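Long-range contacts in myosin-17 (Arabidopsis thaliana, PDB 7KFL), which is a class XI plant myosin motor whose globular tail, the cargo-binding domain seen here, probably recognises the cargo that the motor carries along actin: residues V239-T244 with D289-A295; N71-A75 with Y225-M229. All coordinates share one frame. Numbering follows the deposited sequence.

Contact 1. Residues V239-T244 with D289-A295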
loop_
_atom_site.group_PDB
_atom_site.type_symbol
_atom_site.label_atom_id
_atom_site.label_comp_id
_atom_site.label_asym_id
_atom_site.label_seq_id
_atom_site.Cartn_x
_atom_site.Cartn_y
_atom_site.Cartn_z
ATOM N N VAL A 239 -5.380 1.819 5.225
ATOM C CA VAL A 239 -5.432 0.411 4.731
ATOM C C VAL A 239 -5.807 0.431 3.242
ATOM O O VAL A 239 -5.215 -0.358 2.479
ATOM C CB VAL A 239 -6.398 -0.453 5.566
ATOM C CG1 VAL A 239 -6.474 -1.881 5.045
ATOM C CG2 VAL A 239 -6.023 -0.451 7.042
ATOM N N ARG A 240 -6.740 1.305 2.847
ATOM C CA ARG A 240 -7.141 1.533 1.430
ATOM C C ARG A 240 -5.903 1.864 0.587
ATOM O O ARG A 240 -5.804 1.333 -0.537
ATOM C CB ARG A 240 -8.166 2.664 1.309
ATOM C CG ARG A 240 -9.573 2.279 1.742
ATOM C CD ARG A 240 -10.639 3.190 1.162
ATOM N NE ARG A 240 -10.681 4.497 1.806
ATOM C CZ ARG A 240 -11.222 4.754 2.997
ATOM N NH1 ARG A 240 -11.775 3.787 3.713
ATOM N NH2 ARG A 240 -11.196 5.984 3.479
ATOM N N LYS A 241 -5.005 2.715 1.100
ATOM C CA LYS A 241 -3.756 3.120 0.399
ATOM C C LYS A 241 -2.877 1.885 0.184
ATOM O O LYS A 241 -2.523 1.622 -0.978
ATOM C CB LYS A 241 -2.975 4.181 1.181
ATOM C CG LYS A 241 -3.701 5.495 1.445
ATOM C CD LYS A 241 -4.575 5.986 0.309
ATOM C CE LYS A 241 -5.190 7.337 0.606
ATOM N NZ LYS A 241 -5.853 7.926 -0.582
ATOM N N VAL A 242 -2.572 1.148 1.259
ATOM C CA VAL A 242 -1.624 -0.009 1.253
ATOM C C VAL A 242 -2.005 -0.949 0.104
ATOM O O VAL A 242 -1.143 -1.220 -0.754
ATOM C CB VAL A 242 -1.604 -0.767 2.596
ATOM C CG1 VAL A 242 -0.688 -1.982 2.546
ATOM C CG2 VAL A 242 -1.204 0.126 3.758
ATOM N N PHE A 243 -3.256 -1.417 0.085
ATOM C CA PHE A 243 -3.736 -2.471 -0.849
ATOM C C PHE A 243 -3.799 -1.913 -2.277
ATOM O O PHE A 243 -3.438 -2.664 -3.208
ATOM C CB PHE A 243 -5.054 -3.071 -0.352
ATOM C CG PHE A 243 -4.874 -4.009 0.814
ATOM C CD1 PHE A 243 -4.164 -5.191 0.661
ATOM C CD2 PHE A 243 -5.386 -3.705 2.066
ATOM C CE1 PHE A 243 -3.975 -6.052 1.730
ATOM C CE2 PHE A 243 -5.199 -4.569 3.134
ATOM C CZ PHE A 243 -4.496 -5.741 2.964
ATOM N N THR A 244 -4.202 -0.647 -2.441
ATOM C CA THR A 244 -4.208 0.068 -3.749
ATOM C C THR A 244 -2.780 0.097 -4.308
ATOM O O THR A 244 -2.615 -0.196 -5.502
ATOM C CB THR A 244 -4.800 1.477 -3.630
ATOM O OG1 THR A 244 -6.123 1.364 -3.103
ATOM C CG2 THR A 244 -4.851 2.209 -4.952
ATOM N N ASP A 289 -15.046 -1.955 -0.337
ATOM C CA ASP A 289 -14.402 -0.707 -0.834
ATOM C C ASP A 289 -13.779 0.066 0.337
ATOM O O ASP A 289 -12.834 0.833 0.083
ATOM C CB ASP A 289 -15.398 0.162 -1.610
ATOM C CG ASP A 289 -15.802 -0.420 -2.957
ATOM O OD1 ASP A 289 -14.905 -0.634 -3.799
ATOM O OD2 ASP A 289 -17.011 -0.658 -3.152
ATOM N N GLU A 290 -14.283 -0.128 1.561
ATOM C CA GLU A 290 -13.787 0.542 2.797
ATOM C C GLU A 290 -12.318 0.175 3.054
ATOM O O GLU A 290 -11.588 1.043 3.563
ATOM C CB GLU A 290 -14.652 0.171 4.007
ATOM C CG GLU A 290 -14.090 0.674 5.328
ATOM C CD GLU A 290 -15.091 0.798 6.461
ATOM O OE1 GLU A 290 -15.999 1.649 6.354
ATOM O OE2 GLU A 290 -14.957 0.052 7.456
ATOM N N TYR A 291 -11.911 -1.061 2.743
ATOM C CA TYR A 291 -10.550 -1.596 3.022
ATOM C C TYR A 291 -9.787 -1.893 1.724
ATOM O O TYR A 291 -8.544 -1.924 1.782
ATOM C CB TYR A 291 -10.644 -2.839 3.911
ATOM C CG TYR A 291 -11.050 -2.548 5.333
ATOM C CD1 TYR A 291 -10.105 -2.209 6.288
ATOM C CD2 TYR A 291 -12.378 -2.600 5.725
ATOM C CE1 TYR A 291 -10.467 -1.936 7.597
ATOM C CE2 TYR A 291 -12.757 -2.330 7.030
ATOM C CZ TYR A 291 -11.798 -1.996 7.971
ATOM O OH TYR A 291 -12.161 -1.729 9.259
ATOM N N ALA A 292 -10.492 -2.112 0.607
ATOM C CA ALA A 292 -9.907 -2.401 -0.725
ATOM C C ALA A 292 -9.657 -1.096 -1.491
ATOM O O ALA A 292 -8.694 -1.055 -2.279
ATOM C CB ALA A 292 -10.817 -3.320 -1.502
ATOM N N GLY A 293 -10.502 -0.080 -1.280
ATOM C CA GLY A 293 -10.429 1.219 -1.976
ATOM C C GLY A 293 -10.717 1.061 -3.458
ATOM O O GLY A 293 -11.848 0.655 -3.793
ATOM N N SER A 294 -9.729 1.359 -4.309
ATOM C CA SER A 294 -9.785 1.198 -5.787
ATOM C C SER A 294 -8.690 0.221 -6.239
ATOM O O SER A 294 -8.145 0.407 -7.345
ATOM C CB SER A 294 -9.666 2.534 -6.477
ATOM O OG SER A 294 -8.413 3.140 -6.198
ATOM N N ALA A 295 -8.397 -0.790 -5.411
ATOM C CA ALA A 295 -7.371 -1.831 -5.660
ATOM C C ALA A 295 -7.696 -2.584 -6.955
ATOM O O ALA A 295 -6.750 -2.924 -7.684
ATOM C CB ALA A 295 -7.288 -2.773 -4.485
#
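In the helical DIL-domain part of the globular tail, a turn of helix 236-260 packs against the short helix 289-292 and the turn that ends it. Together the two segments bury 409 Å².

The polar link comes from Arg240. Its NH1 donates a hydrogen bond to the carbonyl O of Glu290, at 2.8 Å and an N-H...O angle of 152°. The acceptor is backbone, so the arginine holds the main chain of the short helix and not the Glu290 carboxylate. The aliphatic part of Arg240 lies along the same backbone: CD is 3.4 Å from Asp289 O and 3.7 Å from Gly293 CA.

Gly293 leaves the helix with positive phi. CA of Gly293 comes within 4.7 Å of CA of Arg240. An ideal CB here would sit only 3.3 Å from both Arg240 CB and Thr244 OG1, so the missing side chain permits the close approach.

One apolar pair lies beside this backbone packing: Val239 CG1 meets the edge of the Tyr291 ring, 3.9 Å from CD1. Separately, the ring carbon CD2 of Phe243 rests 3.6 Å from the backbone carbonyl O of Tyr291. Phe243 and Tyr291 both also touch Leu226 of helix 205-231, and the Tyr291 ring forms a cation-pi contact with Lys230.

Farther along, the chain after Gly293 swings back over Thr244, whose CA is 4.2 Å from that of Ala295. The Thr244 hydroxyl merely packs near this turn. Its hydrogen bond stays within its own helix, from Thr244 OG1 to Arg240 O at 2.6 Å.

Contact 2. Residues N71-A75 with Y225-M229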
loop_
_atom_site.group_PDB
_atom_site.type_symbol
_atom_site.label_atom_id
_atom_site.label_comp_id
_atom_site.label_asym_id
_atom_site.label_seq_id
_atom_site.Cartn_x
_atom_site.Cartn_y
_atom_site.Cartn_z
ATOM N N ASN A 71 5.729 -7.503 11.900
ATOM C CA ASN A 71 4.402 -7.230 11.285
ATOM C C ASN A 71 3.411 -6.773 12.362
ATOM O O ASN A 71 2.696 -5.780 12.119
ATOM C CB ASN A 71 3.875 -8.434 10.499
ATOM C CG ASN A 71 4.283 -8.399 9.043
ATOM O OD1 ASN A 71 4.304 -7.336 8.426
ATOM N ND2 ASN A 71 4.598 -9.553 8.479
ATOM N N GLU A 72 3.378 -7.467 13.503
ATOM C CA GLU A 72 2.436 -7.193 14.620
ATOM C C GLU A 72 2.780 -5.840 15.254
ATOM O O GLU A 72 1.852 -5.033 15.458
ATOM C CB GLU A 72 2.482 -8.319 15.653
ATOM C CG GLU A 72 2.032 -9.663 15.106
ATOM C CD GLU A 72 1.944 -10.771 16.143
ATOM O OE1 GLU A 72 1.459 -10.495 17.263
ATOM O OE2 GLU A 72 2.364 -11.909 15.832
ATOM N N VAL A 73 4.065 -5.605 15.537
ATOM C CA VAL A 73 4.577 -4.356 16.179
ATOM C C VAL A 73 4.433 -3.174 15.204
ATOM O O VAL A 73 4.224 -2.043 15.693
ATOM C CB VAL A 73 6.028 -4.526 16.679
ATOM C CG1 VAL A 73 7.019 -4.736 15.546
ATOM C CG2 VAL A 73 6.465 -3.363 17.555
ATOM N N LEU A 74 4.532 -3.417 13.890
ATOM C CA LEU A 74 4.373 -2.375 12.835
ATOM C C LEU A 74 2.904 -1.952 12.734
ATOM O O LEU A 74 2.645 -0.736 12.716
ATOM C CB LEU A 74 4.874 -2.901 11.487
ATOM C CG LEU A 74 6.375 -2.760 11.237
ATOM C CD1 LEU A 74 6.803 -3.613 10.054
ATOM C CD2 LEU A 74 6.757 -1.306 11.013
ATOM N N ALA A 75 1.987 -2.917 12.641
ATOM C CA ALA A 75 0.523 -2.688 12.574
ATOM C C ALA A 75 0.072 -1.924 13.825
ATOM O O ALA A 75 -0.755 -0.993 13.693
ATOM C CB ALA A 75 -0.201 -4.006 12.432
ATOM N N TYR A 225 -2.725 -9.702 6.225
ATOM C CA TYR A 225 -2.323 -8.291 6.464
ATOM C C TYR A 225 -3.578 -7.448 6.714
ATOM O O TYR A 225 -3.542 -6.593 7.617
ATOM C CB TYR A 225 -1.455 -7.769 5.315
ATOM C CG TYR A 225 -0.039 -8.289 5.331
ATOM C CD1 TYR A 225 0.240 -9.602 4.994
ATOM C CD2 TYR A 225 1.025 -7.480 5.699
ATOM C CE1 TYR A 225 1.534 -10.098 5.007
ATOM C CE2 TYR A 225 2.326 -7.959 5.721
ATOM C CZ TYR A 225 2.582 -9.275 5.371
ATOM O OH TYR A 225 3.853 -9.770 5.385
ATOM N N LEU A 226 -4.659 -7.701 5.970
ATOM C CA LEU A 226 -5.964 -7.013 6.170
ATOM C C LEU A 226 -6.440 -7.242 7.612
ATOM O O LEU A 226 -6.748 -6.250 8.293
ATOM C CB LEU A 226 -6.985 -7.531 5.150
ATOM C CG LEU A 226 -8.399 -6.965 5.278
ATOM C CD1 LEU A 226 -8.393 -5.444 5.241
ATOM C CD2 LEU A 226 -9.303 -7.515 4.186
ATOM N N ASN A 227 -6.466 -8.498 8.065
ATOM C CA ASN A 227 -7.008 -8.902 9.392
ATOM C C ASN A 227 -6.085 -8.395 10.509
ATOM O O ASN A 227 -6.608 -8.047 11.590
ATOM C CB ASN A 227 -7.217 -10.417 9.480
ATOM C CG ASN A 227 -8.313 -10.918 8.563
ATOM O OD1 ASN A 227 -9.330 -10.253 8.377
ATOM N ND2 ASN A 227 -8.122 -12.094 7.986
ATOM N N LEU A 228 -4.771 -8.356 10.256
ATOM C CA LEU A 228 -3.734 -7.881 11.214
ATOM C C LEU A 228 -3.902 -6.378 11.462
ATOM O O LEU A 228 -3.614 -5.927 12.589
ATOM C CB LEU A 228 -2.345 -8.184 10.644
ATOM C CG LEU A 228 -1.164 -7.639 11.446
ATOM C CD1 LEU A 228 -1.148 -8.210 12.856
ATOM C CD2 LEU A 228 0.148 -7.936 10.738
ATOM N N MET A 229 -4.321 -5.630 10.439
ATOM C CA MET A 229 -4.518 -4.159 10.519
ATOM C C MET A 229 -5.925 -3.858 11.047
ATOM O O MET A 229 -6.096 -2.799 11.675
ATOM C CB MET A 229 -4.306 -3.510 9.149
ATOM C CG MET A 229 -2.843 -3.483 8.736
ATOM S SD MET A 229 -2.555 -2.559 7.213
ATOM C CE MET A 229 -3.392 -3.605 6.024
#
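The start of helix 71-89 packs on helix 205-231 in the largely helical globular tail, with Leu228 as the wedge between them. Its side chain points at the first turn of helix 71-89 and fits among three residues. CD2 of Leu228 lies 3.6 Å from Asn71 O, CD1 lies 4.1 Å from Glu72 CA, and CG lies 3.9 Å from Ala75 CB. The small Ala75 leaves room for it, and the CA atoms of Ala75 and Met229 come within 5.6 Å.

Asn71 adds the polar part. Its ND2 donates a hydrogen bond to Tyr225 OH, 3.2 Å away at an angle of 139°. That hydroxyl is also hydrogen-bonded to Glu177, so the tyrosine ties both segments to helix 150-186.

The two short axes cross at -50° and come no closer than 10.2 Å. Side chains, chiefly Leu228, bridge the gap and bury only 245 Å². Helix 150-186 touches both segments, through Leu74 and Tyr225. Helix 53-65 packs on Leu74, while Leu226 and Met229 reach helix 236-260.

In the fold
The centres of the two contacts are 15 Å apart, and contact 2 lies farther from the centre of the chain. They come in series: 71-75 and 225-229 first, then 239-244 and 289-295. Helices 205-231 and 236-260 follow each other in the chain and join the two sites directly. Met229 CE lies 3.5 Å from Phe243 CE2 and 3.7 Å from Val239 CG1, and Leu226 CD1 lies 3.7 Å from Tyr291 CB. One face of helix 205-231 thus meets the DIL-domain packing of contact 1, while Leu228 meets helix 71-89. The early part of the tail is thereby connected to the DIL-domain helices through helix 205-231, which packs on both.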